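Local coordinates for synaptic vesicle membrane protein VAT-1 homolog-like (Homo sapiens, PDB 4A27) that probably acts as an oxidoreductase of the quinone oxidoreductase branch of the zinc-containing alcohol dehydrogenase family, at residues A[120-125]-A[337-342]. Sequence-based numbering, arbitrary orientation.
Sequences AAAFPM and KLILDV
No direct hydrogen bond crosses between residues 120-125 and strand 337-341; apolar packing and one water join them, burying 212 Å² in all. The apolar part centres on Ile339. Its CG1 lies anti to the carbonyl carbon (chi1 -70°), so the terminal CD1 reaches the turn between helices 117-121 and 124-137, with Ile339 CD1 meeting Ala121 CB at 3.9 Å. Ile339 CD1 lies 4.2 Å from Ala122 CB and also rests on the backbone, 3.8 Å from Ala121 O. Ala39 of strand 32-42 touches both Ala121 and Ile339, closing this small cluster.

The aliphatic part of Lys337 runs alongside Ala122, the residue nearest to it by backbone, with CA atoms 6.0 Å apart. Lys337 CG is anti to the backbone N, and its distance of 3.9 Å from Ala122 CB marks ordinary van der Waals packing. A bend at chi2 (95°), away from a staggered value, followed by extended torsions carries the amine past Ala122 to Met125, whose CB is 4.0 Å from Lys337 NZ.

The polar part is gathered at that amine. Lys337 NZ donates to the oxygen of a water at 2.8 Å, and the water in turn gives a weak hydrogen bond to Ala122 O. Lys337 NZ also hydrogen-bonds to Asn43 OD1 and forms a salt bridge with Glu67 OE1; Glu67 OE2 accepts a hydrogen bond from Met125 N. An alanine at Lys337 would probably leave the Glu67 charge poorly balanced and disturb the turn, as the water bridge and the packing of CG and the atoms beyond it on Ala122 would go.

Strand 337-341, on which the turn packs, pairs antiparallel with strand 32-42 of the GroES-like region, an arrangement characteristic of the catalytic domain of medium-chain dehydrogenases/reductases, where the chain returns after the Rossmann fold.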
ATOM      1  N   ALA A 120      26.233  14.136   4.842  1.00 33.80           N
ATOM      2  CA  ALA A 120      26.142  13.034   3.917  1.00 34.08           C
ATOM      3  C   ALA A 120      25.979  11.689   4.634  1.00 37.08           C
ATOM      4  O   ALA A 120      25.235  10.838   4.158  1.00 35.44           O
ATOM      5  CB  ALA A 120      27.399  12.983   2.940  1.00 37.02           C
ATOM      6  N   ALA A 121      26.651  11.522   5.770  1.00 34.36           N
ATOM      7  CA  ALA A 121      26.542  10.289   6.567  1.00 35.29           C
ATOM      8  C   ALA A 121      25.234  10.261   7.292  1.00 31.61           C
ATOM      9  O   ALA A 121      24.895   9.270   7.905  1.00 38.20           O
ATOM     10  CB  ALA A 121      27.681  10.199   7.614  1.00 30.18           C
ATOM     11  N   ALA A 122      24.585  11.423   7.361  1.00 36.85           N
ATOM     12  CA  ALA A 122      23.268  11.537   7.956  1.00 34.46           C
ATOM     13  C   ALA A 122      22.144  11.311   6.982  1.00 33.76           C
ATOM     14  O   ALA A 122      20.977  11.356   7.380  1.00 37.37           O
ATOM     15  CB  ALA A 122      23.120  12.916   8.545  1.00 35.17           C
ATOM     16  N   PHE A 123      22.478  11.227   5.696  1.00 36.40           N
ATOM     17  CA  PHE A 123      21.503  11.333   4.600  1.00 36.12           C
ATOM     18  C   PHE A 123      20.809   9.970   4.207  1.00 48.99           C
ATOM     19  O   PHE A 123      19.601   9.835   4.371  1.00 37.30           O
ATOM     20  CB  PHE A 123      22.207  11.946   3.399  1.00 42.26           C
ATOM     21  CG  PHE A 123      21.304  12.456   2.350  1.00 43.69           C
ATOM     22  CD1 PHE A 123      20.669  13.678   2.510  1.00 53.00           C
ATOM     23  CD2 PHE A 123      21.065  11.728   1.193  1.00 51.53           C
ATOM     24  CE1 PHE A 123      19.818  14.175   1.522  1.00 60.29           C
ATOM     25  CE2 PHE A 123      20.212  12.230   0.194  1.00 62.26           C
ATOM     26  CZ  PHE A 123      19.599  13.461   0.369  1.00 50.22           C
ATOM     27  N   PRO A 124      21.581   8.955   3.750  1.00 46.82           N
ATOM     28  CA  PRO A 124      21.000   7.753   3.117  1.00 51.21           C
ATOM     29  C   PRO A 124      20.021   6.915   3.925  1.00 35.62           C
ATOM     30  O   PRO A 124      18.919   6.675   3.466  1.00 40.54           O
ATOM     31  CB  PRO A 124      22.225   6.876   2.762  1.00 47.82           C
ATOM     32  CG  PRO A 124      23.397   7.577   3.247  1.00 44.52           C
ATOM     33  CD  PRO A 124      23.005   8.742   4.078  1.00 45.60           C
ATOM     34  N   MET A 125      20.393   6.448   5.108  1.00 39.07           N
ATOM     35  CA  MET A 125      19.469   5.602   5.859  1.00 37.90           C
ATOM     36  C   MET A 125      18.149   6.316   6.106  1.00 41.74           C
ATOM     37  O   MET A 125      17.085   5.792   5.744  1.00 35.12           O
ATOM     38  CB  MET A 125      20.077   5.129   7.175  1.00 37.02           C
ATOM     39  CG  MET A 125      21.146   4.035   7.020  1.00 61.48           C
ATOM     40  SD  MET A 125      20.453   2.406   6.623  1.00 53.33           S
ATOM     41  CE  MET A 125      20.066   1.888   8.311  1.00 43.00           C
ATOM     42  N   LYS A 337      20.129  13.177  13.706  1.00 38.68           N
ATOM     43  CA  LYS A 337      21.060  12.058  13.563  1.00 44.44           C
ATOM     44  C   LYS A 337      22.313  12.202  14.401  1.00 35.28           C
ATOM     45  O   LYS A 337      22.817  13.291  14.551  1.00 32.93           O
ATOM     46  CB  LYS A 337      21.523  12.030  12.099  1.00 45.54           C
ATOM     47  CG  LYS A 337      22.319  10.810  11.722  1.00 47.31           C
ATOM     48  CD  LYS A 337      21.461   9.747  11.118  1.00 41.63           C
ATOM     49  CE  LYS A 337      22.218   8.439  10.876  1.00 36.70           C
ATOM     50  NZ  LYS A 337      21.416   7.413  10.176  1.00 36.83           N
ATOM     51  N   LEU A 338      22.828  11.107  14.928  1.00 30.14           N
ATOM     52  CA  LEU A 338      24.118  11.143  15.603  1.00 33.77           C
ATOM     53  C   LEU A 338      25.139  10.658  14.598  1.00 32.00           C
ATOM     54  O   LEU A 338      24.909   9.680  13.913  1.00 33.42           O
ATOM     55  CB  LEU A 338      24.133  10.230  16.846  1.00 34.38           C
ATOM     56  CG  LEU A 338      23.230  10.700  17.987  1.00 44.68           C
ATOM     57  CD1 LEU A 338      21.751  10.572  17.581  1.00 36.84           C
ATOM     58  CD2 LEU A 338      23.570   9.920  19.241  1.00 34.38           C
ATOM     59  N   ILE A 339      26.277  11.329  14.535  1.00 29.39           N
ATOM     60  CA  ILE A 339      27.296  11.030  13.579  1.00 28.10           C
ATOM     61  C   ILE A 339      28.625  10.795  14.241  1.00 29.07           C
ATOM     62  O   ILE A 339      29.021  11.537  15.120  1.00 34.12           O
ATOM     63  CB  ILE A 339      27.526  12.244  12.650  1.00 35.20           C
ATOM     64  CG1 ILE A 339      26.315  12.418  11.754  1.00 39.23           C
ATOM     65  CG2 ILE A 339      28.803  12.034  11.838  1.00 38.30           C
ATOM     66  CD1 ILE A 339      25.961  11.133  10.995  1.00 33.21           C
ATOM     67  N   LEU A 340      29.312   9.732  13.807  1.00 32.15           N
ATOM     68  CA  LEU A 340      30.680   9.482  14.239  1.00 34.95           C
ATOM     69  C   LEU A 340      31.570  10.250  13.268  1.00 32.19           C
ATOM     70  O   LEU A 340      31.546   9.980  12.064  1.00 34.22           O
ATOM     71  CB  LEU A 340      31.018   8.017  14.121  1.00 35.56           C
ATOM     72  CG  LEU A 340      30.249   7.049  15.015  1.00 53.08           C
ATOM     73  CD1 LEU A 340      30.993   5.703  15.051  1.00 54.81           C
ATOM     74  CD2 LEU A 340      30.075   7.649  16.416  1.00 44.80           C
ATOM     75  N   ASP A 341      32.313  11.201  13.783  1.00 31.65           N
ATOM     76  CA  ASP A 341      33.170  12.054  12.962  1.00 36.85           C
ATOM     77  C   ASP A 341      34.636  11.598  13.173  1.00 38.98           C
ATOM     78  O   ASP A 341      35.212  11.815  14.238  1.00 37.07           O
ATOM     79  CB  ASP A 341      32.951  13.498  13.408  1.00 45.57           C
ATOM     80  CG  ASP A 341      33.733  14.480  12.613  1.00 43.94           C
ATOM     81  OD1 ASP A 341      34.824  14.108  12.131  1.00 53.75           O
ATOM     82  OD2 ASP A 341      33.274  15.635  12.526  1.00 51.99           O
ATOM     83  N   VAL A 342      35.210  10.942  12.168  1.00 36.86           N
ATOM     84  CA  VAL A 342      36.537  10.301  12.306  1.00 38.34           C
ATOM     85  C   VAL A 342      37.668  11.306  12.719  1.00 42.29           C
ATOM     86  O   VAL A 342      38.537  10.948  13.490  1.00 38.79           O
ATOM     87  CB  VAL A 342      36.934   9.546  11.014  1.00 39.12           C
ATOM     88  CG1 VAL A 342      38.345   9.006  11.118  1.00 42.97           C
ATOM     89  CG2 VAL A 342      35.904   8.470  10.706  1.00 39.07           C
TER
HETATM   90  O   HOH W   1      20.546   8.503   7.695  1.00 30.46           O